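Local coordinates for protein bifunctional endomannanase/endoglucanase (PDB 3W0K) that probably hydrolyses internal beta-1,4 linkages of mannan and cellulose chains, as a family 5 glycoside hydrolase with a beta/alpha-barrel fold, at residues F8-V13 and E19-D24; F38-V43 and S194-Q199; N292-G295 and I299-H302. All coordinates share one frame; numbering follows the deposited sequence.

Interaction 1. Residues F8-V13 and E19-D24; sequences FQWMYV and EPEPPD
The indole of Trp10 lies flat beneath the Pro22-Pro23-Asp24 backbone, and this is the tight part of the contact. Pro23 CA sits 3.8 Å from the centroid of the six-membered ring of Trp10 and only 6° off its normal, a CH-pi contact over the face, while Pro23 CB reaches Trp10 CZ3. Asp24 N comes within 3.3 Å of Trp10 CZ2 on the same face; Phe8 CB backs the opposite one. With CG anti to its carbonyl carbon (chi1 -53°), Trp10 swings its indole under the proline run. One direct hydrogen bond joins the segments, from Glu21 N to Trp10 O (2.9 Å, 170° at the hydrogen). Beside it, Met11 CE rests on Pro20 CB at 3.7 Å. The pyrrole edge is the wetter side: Trp10 NE1 donates to a water in the ring plane, which donates to Asp24 OD2, itself salt-bridged to Lys294, and the exposed Glu21 carboxylate brings OE1 near CD1. Asp24 is the N-cap of helix 25-33, its OD1 accepting from Ala27 N. The loop follows the first barrel strand, 4-7; Trp10 packs on Leu28 of helix 25-33 and Ile41 of strand 38-44, while Met11 and Pro20 meet Tyr64, and Pro23 Leu67, of helix 62-74.

Interaction 2. Residues F38-V43 and S194-Q199; sequences FVRIPV and SGRGYQ
Two arginines, Arg40 and Arg196, meet inside the barrel, a buried contact of like-charged ends that reaches across its interior from strand 38-44 to strand 192-197. These strands are second and sixth in the barrel order, and the closest CA atoms of the two segments, those of Arg40 and Ser194, are still 11.7 Å apart, so the side chains span the gap. Arg40 does so fully extended, CG anti to the backbone N (chi1 179°) and the chain straight through to NE. Arg196 instead bends at chi2 (-66°), which turns its guanidinium back over its own strand, where NH1 donates to Gly195 O at 3.0 Å, in the guanidinium plane but above that of the carbonyl. The planes of the two guanidinium groups stand 74° apart: the NH2 edge of Arg196 points at a face of Arg40, and NH2 lies 3.2 Å from Arg40 NH2. Both are donors and do not bond to each other; carboxylates around them hold the pair together. Glu258 OE2 takes salt bridges from both arginines, Asp133 pairs with Arg40 NE, and Glu137 and Asp174 with Arg196. A leucine in place of Arg196 would probably leave Glu137 and Asp174 without their cationic partner and Glu258 with one fewer positive neighbour. A bound Tris, probably from the crystallisation liquor, lies near Arg40. Such a lattice of arginines and acids on the inward-facing side of a TIM barrel fits the catalytic centre of family 5 glycoside hydrolases.

Interaction 3. Residues N292-G295 and I299-H302; sequences NFKG and IVEH
Phe293 packs against Val300 within the loop that follows strand 287-290, the last strand of the TIM barrel. The side chain of Phe293 leaves its backbone with CB pointing away from segment 299-302, but with CG anti to the backbone N (chi1 172°) the ring comes back toward it. CB packs on Phe8 CE1. Farther out, Phe293 CE1 touches Ile299 CD1 at 3.9 Å, approached obliquely, while CE2 and, at the tip, CZ meet Val300 CG2, which stands over the ring face 4.1 Å from its centroid. Rings of Phe6 and Phe315 meet this phenyl edge-to-face, and Ala27 and Leu31 of helix 25-33 touch it. Phe293 O is gripped twice: Ile299 N donates at 2.9 Å, tilted from the carbonyl plane, and Val300 N at 3.2 Å, nearly in line with the C=O bond. Alongside, Lys294 CG lies 3.7 Å from Val300 CB before its chain bends at chi3 and NZ leaves for Asp24. Gly295 adopts backbone angles that would push a CB into the carbonyl O of Lys294. A water that donates to Val300 O takes a weak bond from Gly295 N, and Gly295 O receives the CA-H of His302, with CA 3.5 Å away.

How the interactions relate
Interaction 2 occupies the middle of the barrel, about 2 Å from the centre of the chain, whereas interactions 1 and 3 lie in loops after the first and eighth strands, their centres about 15 and 16 Å from that point. Interaction 1 touches interaction 2 directly: Phe8 N lies 3.0 Å from Arg40 O, probably a hydrogen bond, and Trp10 CZ3 packs on Ile41 CD1. It also meets interaction 3, where the salt bridge of Asp24 OD2 with Lys294 NZ, 2.8 Å, ties together the loops of adjacent strands. Interactions 2 and 3 do not touch. A bound Tris, probably from the crystallisation liquor, lies about 5 Å from the Arg40 side chain in interaction 2, where the family's catalytic centre is expected.

Interaction 1. Residues F8-V13 and E19-D24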
loop_
_atom_site.group_PDB
_atom_site.type_symbol
_atom_site.label_atom_id
_atom_site.label_comp_id
_atom_site.label_asym_id
_atom_site.label_seq_id
_atom_site.Cartn_x
_atom_site.Cartn_y
_atom_site.Cartn_z
ATOM N N PHE A 8 0.856 7.992 -2.559
ATOM C CA PHE A 8 0.855 9.417 -2.260
ATOM C C PHE A 8 -0.004 9.614 -1.023
ATOM O O PHE A 8 -1.071 9.015 -0.896
ATOM C CB PHE A 8 0.352 10.245 -3.442
ATOM C CG PHE A 8 1.394 10.459 -4.507
ATOM C CD1 PHE A 8 2.391 11.415 -4.336
ATOM C CD2 PHE A 8 1.390 9.690 -5.667
ATOM C CE1 PHE A 8 3.371 11.604 -5.306
ATOM C CE2 PHE A 8 2.364 9.868 -6.645
ATOM C CZ PHE A 8 3.359 10.831 -6.462
ATOM N N GLN A 9 0.485 10.445 -0.111
ATOM C CA GLN A 9 -0.165 10.694 1.165
ATOM C C GLN A 9 -1.017 11.967 1.256
ATOM O O GLN A 9 -1.175 12.541 2.339
ATOM C CB GLN A 9 0.913 10.676 2.261
ATOM C CG GLN A 9 1.568 9.292 2.505
ATOM C CD GLN A 9 2.483 8.806 1.376
ATOM O OE1 GLN A 9 2.462 7.625 1.009
ATOM N NE2 GLN A 9 3.306 9.699 0.849
ATOM N N TRP A 10 -1.636 12.344 0.140
ATOM C CA TRP A 10 -2.460 13.553 0.066
ATOM C C TRP A 10 -3.639 13.618 1.040
ATOM O O TRP A 10 -4.025 14.702 1.470
ATOM C CB TRP A 10 -2.963 13.760 -1.364
ATOM C CG TRP A 10 -1.874 13.740 -2.401
ATOM C CD1 TRP A 10 -0.579 14.152 -2.248
ATOM C CD2 TRP A 10 -1.991 13.284 -3.752
ATOM N NE1 TRP A 10 0.116 13.978 -3.422
ATOM C CE2 TRP A 10 -0.727 13.448 -4.362
ATOM C CE3 TRP A 10 -3.045 12.753 -4.509
ATOM C CZ2 TRP A 10 -0.487 13.099 -5.694
ATOM C CZ3 TRP A 10 -2.805 12.405 -5.836
ATOM C CH2 TRP A 10 -1.536 12.580 -6.413
ATOM N N MET A 11 -4.203 12.463 1.389
ATOM C CA MET A 11 -5.338 12.397 2.317
ATOM C C MET A 11 -5.087 11.223 3.266
ATOM O O MET A 11 -6.009 10.533 3.709
ATOM C CB MET A 11 -6.641 12.184 1.529
ATOM C CG MET A 11 -7.912 12.411 2.335
ATOM S SD MET A 11 -9.442 12.003 1.448
ATOM C CE MET A 11 -9.331 13.108 0.127
ATOM N N TYR A 12 -3.820 11.075 3.634
ATOM C CA TYR A 12 -3.337 9.988 4.478
ATOM C C TYR A 12 -3.723 9.984 5.960
ATOM O O TYR A 12 -4.180 8.963 6.474
ATOM C CB TYR A 12 -1.816 9.917 4.319
ATOM C CG TYR A 12 -1.134 8.793 5.049
ATOM C CD1 TYR A 12 -1.588 7.481 4.936
ATOM C CD2 TYR A 12 -0.013 9.039 5.837
ATOM C CE1 TYR A 12 -0.945 6.446 5.590
ATOM C CE2 TYR A 12 0.643 8.008 6.495
ATOM C CZ TYR A 12 0.171 6.712 6.369
ATOM O OH TYR A 12 0.805 5.690 7.032
ATOM N N VAL A 13 -3.500 11.097 6.651
ATOM C CA VAL A 13 -3.822 11.183 8.075
ATOM C C VAL A 13 -4.562 12.477 8.391
ATOM O O VAL A 13 -4.090 13.570 8.078
ATOM C CB VAL A 13 -2.544 11.094 8.956
ATOM C CG1 VAL A 13 -2.894 11.311 10.424
ATOM C CG2 VAL A 13 -1.879 9.735 8.791
ATOM N N GLU A 19 -6.975 20.091 5.937
ATOM C CA GLU A 19 -7.672 19.846 4.683
ATOM C C GLU A 19 -6.862 18.874 3.837
ATOM O O GLU A 19 -5.633 18.836 3.933
ATOM C CB GLU A 19 -7.841 21.158 3.910
ATOM C CG GLU A 19 -8.791 22.158 4.555
ATOM C CD GLU A 19 -10.237 21.696 4.525
ATOM O OE1 GLU A 19 -10.732 21.359 3.427
ATOM O OE2 GLU A 19 -10.879 21.678 5.598
ATOM N N PRO A 20 -7.539 18.009 3.067
ATOM C CA PRO A 20 -6.755 17.086 2.242
ATOM C C PRO A 20 -5.978 17.903 1.212
ATOM O O PRO A 20 -6.379 19.013 0.858
ATOM C CB PRO A 20 -7.819 16.189 1.599
ATOM C CG PRO A 20 -9.105 16.929 1.780
ATOM C CD PRO A 20 -8.965 17.649 3.072
ATOM N N GLU A 21 -4.836 17.388 0.779
ATOM C CA GLU A 21 -4.021 18.111 -0.185
ATOM C C GLU A 21 -4.500 17.950 -1.615
ATOM O O GLU A 21 -5.161 16.969 -1.955
ATOM C CB GLU A 21 -2.572 17.638 -0.112
ATOM C CG GLU A 21 -1.910 17.837 1.235
ATOM C CD GLU A 21 -0.471 17.373 1.241
ATOM O OE1 GLU A 21 -0.129 16.481 0.432
ATOM O OE2 GLU A 21 0.321 17.901 2.051
ATOM N N PRO A 22 -4.238 18.960 -2.457
ATOM C CA PRO A 22 -4.647 18.874 -3.858
ATOM C C PRO A 22 -3.683 17.862 -4.477
ATOM O O PRO A 22 -2.627 17.578 -3.904
ATOM C CB PRO A 22 -4.345 20.281 -4.386
ATOM C CG PRO A 22 -4.427 21.147 -3.168
ATOM C CD PRO A 22 -3.731 20.305 -2.139
ATOM N N PRO A 23 -4.041 17.271 -5.625
ATOM C CA PRO A 23 -3.114 16.307 -6.224
ATOM C C PRO A 23 -1.815 16.999 -6.632
ATOM O O PRO A 23 -1.821 18.162 -7.053
ATOM C CB PRO A 23 -3.892 15.791 -7.437
ATOM C CG PRO A 23 -4.772 16.954 -7.797
ATOM C CD PRO A 23 -5.252 17.420 -6.447
ATOM N N ASP A 24 -0.702 16.304 -6.431
ATOM C CA ASP A 24 0.611 16.830 -6.782
ATOM C C ASP A 24 0.803 16.610 -8.282
ATOM O O ASP A 24 1.385 15.609 -8.706
ATOM C CB ASP A 24 1.688 16.089 -5.982
ATOM C CG ASP A 24 3.060 16.732 -6.096
ATOM O OD1 ASP A 24 3.333 17.444 -7.088
ATOM O OD2 ASP A 24 3.880 16.499 -5.184
HETATM O O HOH W 1 2.979 14.684 -3.219
#

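Interaction 2. Residues F38-V43 and S194-Q199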
loop_
_atom_site.group_PDB
_atom_site.type_symbol
_atom_site.label_atom_id
_atom_site.label_comp_id
_atom_site.label_asym_id
_atom_site.label_seq_id
_atom_site.Cartn_x
_atom_site.Cartn_y
_atom_site.Cartn_z
ATOM N N PHE A 38 0.957 3.881 -12.118
ATOM C CA PHE A 38 0.166 3.503 -10.955
ATOM C C PHE A 38 0.370 4.417 -9.761
ATOM O O PHE A 38 1.489 4.816 -9.446
ATOM C CB PHE A 38 0.524 2.057 -10.579
ATOM C CG PHE A 38 -0.167 1.541 -9.342
ATOM C CD1 PHE A 38 -1.408 0.923 -9.435
ATOM C CD2 PHE A 38 0.447 1.628 -8.093
ATOM C CE1 PHE A 38 -2.028 0.389 -8.298
ATOM C CE2 PHE A 38 -0.163 1.099 -6.957
ATOM C CZ PHE A 38 -1.405 0.477 -7.063
ATOM N N VAL A 39 -0.738 4.744 -9.104
ATOM C CA VAL A 39 -0.728 5.576 -7.912
ATOM C C VAL A 39 -1.688 4.966 -6.899
ATOM O O VAL A 39 -2.812 4.605 -7.246
ATOM C CB VAL A 39 -1.158 7.034 -8.234
ATOM C CG1 VAL A 39 -1.646 7.751 -6.991
ATOM C CG2 VAL A 39 0.016 7.798 -8.817
ATOM N N ARG A 40 -1.203 4.753 -5.679
ATOM C CA ARG A 40 -2.047 4.227 -4.614
ATOM C C ARG A 40 -2.299 5.393 -3.670
ATOM O O ARG A 40 -1.373 6.126 -3.314
ATOM C CB ARG A 40 -1.373 3.069 -3.874
ATOM C CG ARG A 40 -2.213 2.505 -2.720
ATOM C CD ARG A 40 -1.626 1.200 -2.227
ATOM N NE ARG A 40 -2.368 0.593 -1.117
ATOM C CZ ARG A 40 -2.026 0.694 0.164
ATOM N NH1 ARG A 40 -0.969 1.406 0.520
ATOM N NH2 ARG A 40 -2.657 -0.039 1.079
ATOM N N ILE A 41 -3.562 5.582 -3.301
ATOM C CA ILE A 41 -3.950 6.675 -2.423
ATOM C C ILE A 41 -4.563 6.155 -1.121
ATOM O O ILE A 41 -5.762 5.875 -1.063
ATOM C CB ILE A 41 -4.974 7.609 -3.125
ATOM C CG1 ILE A 41 -4.429 8.091 -4.475
ATOM C CG2 ILE A 41 -5.286 8.815 -2.241
ATOM C CD1 ILE A 41 -3.244 9.024 -4.365
ATOM N N PRO A 42 -3.737 5.966 -0.078
ATOM C CA PRO A 42 -4.222 5.477 1.221
ATOM C C PRO A 42 -4.860 6.648 1.972
ATOM O O PRO A 42 -4.197 7.648 2.236
ATOM C CB PRO A 42 -2.941 4.989 1.899
ATOM C CG PRO A 42 -1.896 5.926 1.352
ATOM C CD PRO A 42 -2.263 6.014 -0.111
ATOM N N VAL A 43 -6.141 6.524 2.311
ATOM C CA VAL A 43 -6.843 7.617 2.984
ATOM C C VAL A 43 -7.381 7.322 4.384
ATOM O O VAL A 43 -7.566 6.167 4.766
ATOM C CB VAL A 43 -7.993 8.181 2.098
ATOM C CG1 VAL A 43 -7.465 8.539 0.712
ATOM C CG2 VAL A 43 -9.138 7.182 1.986
ATOM N N SER A 194 -2.599 -8.207 -2.574
ATOM C CA SER A 194 -1.498 -7.270 -2.427
ATOM C C SER A 194 -0.562 -7.542 -1.263
ATOM O O SER A 194 -0.971 -7.524 -0.094
ATOM C CB SER A 194 -2.050 -5.844 -2.335
ATOM O OG SER A 194 -1.014 -4.880 -2.407
ATOM N N GLY A 195 0.705 -7.758 -1.610
ATOM C CA GLY A 195 1.744 -8.018 -0.631
ATOM C C GLY A 195 2.593 -6.799 -0.316
ATOM O O GLY A 195 2.280 -5.667 -0.719
ATOM N N ARG A 196 3.712 -7.042 0.357
ATOM C CA ARG A 196 4.601 -5.970 0.780
ATOM C C ARG A 196 6.073 -6.285 0.574
ATOM O O ARG A 196 6.470 -7.451 0.531
ATOM C CB ARG A 196 4.365 -5.674 2.263
ATOM C CG ARG A 196 3.013 -5.039 2.581
ATOM C CD ARG A 196 2.937 -3.655 1.977
ATOM N NE ARG A 196 1.737 -2.910 2.365
ATOM C CZ ARG A 196 0.588 -2.922 1.698
ATOM N NH1 ARG A 196 0.447 -3.658 0.601
ATOM N NH2 ARG A 196 -0.398 -2.115 2.078
ATOM N N GLY A 197 6.870 -5.223 0.494
ATOM C CA GLY A 197 8.306 -5.353 0.324
ATOM C C GLY A 197 9.032 -4.575 1.406
ATOM O O GLY A 197 9.748 -3.613 1.127
ATOM N N TYR A 198 8.822 -4.976 2.656
ATOM C CA TYR A 198 9.460 -4.319 3.789
ATOM C C TYR A 198 10.343 -5.265 4.593
ATOM O O TYR A 198 10.908 -4.867 5.606
ATOM C CB TYR A 198 8.408 -3.720 4.725
ATOM C CG TYR A 198 7.649 -2.534 4.173
ATOM C CD1 TYR A 198 8.323 -1.437 3.633
ATOM C CD2 TYR A 198 6.259 -2.478 4.254
ATOM C CE1 TYR A 198 7.628 -0.309 3.198
ATOM C CE2 TYR A 198 5.555 -1.355 3.823
ATOM C CZ TYR A 198 6.247 -0.275 3.300
ATOM O OH TYR A 198 5.564 0.855 2.908
ATOM N N GLN A 199 10.432 -6.520 4.166
ATOM C CA GLN A 199 11.250 -7.496 4.874
ATOM C C GLN A 199 12.666 -7.560 4.315
ATOM O O GLN A 199 12.860 -7.558 3.102
ATOM C CB GLN A 199 10.609 -8.883 4.820
ATOM C CG GLN A 199 9.248 -8.971 5.509
ATOM C CD GLN A 199 9.281 -8.579 6.985
ATOM O OE1 GLN A 199 10.343 -8.502 7.608
ATOM N NE2 GLN A 199 8.106 -8.330 7.548
#

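Interaction 3. Residues N292-G295 and I299-H302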
loop_
_atom_site.group_PDB
_atom_site.type_symbol
_atom_site.label_atom_id
_atom_site.label_comp_id
_atom_site.label_asym_id
_atom_site.label_seq_id
_atom_site.Cartn_x
_atom_site.Cartn_y
_atom_site.Cartn_z
ATOM N N ASN A 292 6.846 6.107 -0.768
ATOM C CA ASN A 292 6.879 7.561 -0.970
ATOM C C ASN A 292 7.475 7.890 -2.332
ATOM O O ASN A 292 8.188 7.072 -2.926
ATOM C CB ASN A 292 7.787 8.270 0.052
ATOM C CG ASN A 292 7.250 8.262 1.467
ATOM O OD1 ASN A 292 8.028 8.322 2.416
ATOM N ND2 ASN A 292 5.932 8.262 1.622
ATOM N N PHE A 293 7.137 9.074 -2.838
ATOM C CA PHE A 293 7.726 9.592 -4.067
ATOM C C PHE A 293 8.721 10.568 -3.432
ATOM O O PHE A 293 9.934 10.412 -3.558
ATOM C CB PHE A 293 6.703 10.337 -4.926
ATOM C CG PHE A 293 7.316 11.049 -6.093
ATOM C CD1 PHE A 293 7.916 10.330 -7.121
ATOM C CD2 PHE A 293 7.349 12.440 -6.136
ATOM C CE1 PHE A 293 8.546 10.988 -8.177
ATOM C CE2 PHE A 293 7.976 13.109 -7.186
ATOM C CZ PHE A 293 8.577 12.377 -8.208
ATOM N N LYS A 294 8.187 11.561 -2.723
ATOM C CA LYS A 294 8.999 12.509 -1.969
ATOM C C LYS A 294 8.845 12.025 -0.531
ATOM O O LYS A 294 7.759 11.595 -0.135
ATOM C CB LYS A 294 8.468 13.940 -2.101
ATOM C CG LYS A 294 8.905 14.637 -3.373
ATOM C CD LYS A 294 8.313 16.029 -3.480
ATOM C CE LYS A 294 6.826 15.975 -3.764
ATOM N NZ LYS A 294 6.258 17.343 -3.908
ATOM N N GLY A 295 9.935 12.036 0.228
ATOM C CA GLY A 295 9.873 11.577 1.604
ATOM C C GLY A 295 10.932 10.533 1.902
ATOM O O GLY A 295 11.637 10.092 0.995
ATOM N N ILE A 299 12.155 8.524 -3.687
ATOM C CA ILE A 299 13.314 8.662 -4.566
ATOM C C ILE A 299 13.816 10.105 -4.613
ATOM O O ILE A 299 14.903 10.369 -5.125
ATOM C CB ILE A 299 13.025 8.191 -6.020
ATOM C CG1 ILE A 299 11.918 9.031 -6.661
ATOM C CG2 ILE A 299 12.673 6.713 -6.038
ATOM C CD1 ILE A 299 11.815 8.856 -8.171
ATOM N N VAL A 300 13.030 11.035 -4.080
ATOM C CA VAL A 300 13.420 12.441 -4.092
ATOM C C VAL A 300 14.009 12.867 -2.756
ATOM O O VAL A 300 13.285 13.003 -1.772
ATOM C CB VAL A 300 12.224 13.361 -4.435
ATOM C CG1 VAL A 300 12.691 14.813 -4.546
ATOM C CG2 VAL A 300 11.574 12.915 -5.734
ATOM N N GLU A 301 15.330 13.048 -2.731
ATOM C CA GLU A 301 16.049 13.474 -1.528
ATOM C C GLU A 301 15.570 12.753 -0.268
ATOM O O GLU A 301 15.223 13.391 0.728
ATOM C CB GLU A 301 15.909 14.990 -1.346
ATOM C CG GLU A 301 16.484 15.806 -2.492
ATOM C CD GLU A 301 16.333 17.301 -2.279
ATOM O OE1 GLU A 301 15.293 17.861 -2.687
ATOM O OE2 GLU A 301 17.257 17.916 -1.708
ATOM N N HIS A 302 15.558 11.423 -0.309
ATOM C CA HIS A 302 15.094 10.646 0.837
ATOM C C HIS A 302 15.898 10.900 2.112
ATOM O O HIS A 302 15.328 10.928 3.202
ATOM C CB HIS A 302 15.022 9.153 0.499
ATOM C CG HIS A 302 16.290 8.591 -0.057
ATOM N ND1 HIS A 302 16.456 8.313 -1.397
ATOM C CD2 HIS A 302 17.453 8.251 0.546
ATOM C CE1 HIS A 302 17.669 7.828 -1.594
ATOM N NE2 HIS A 302 18.294 7.780 -0.431
HETATM O O HOH W 2 12.217 13.903 0.666
#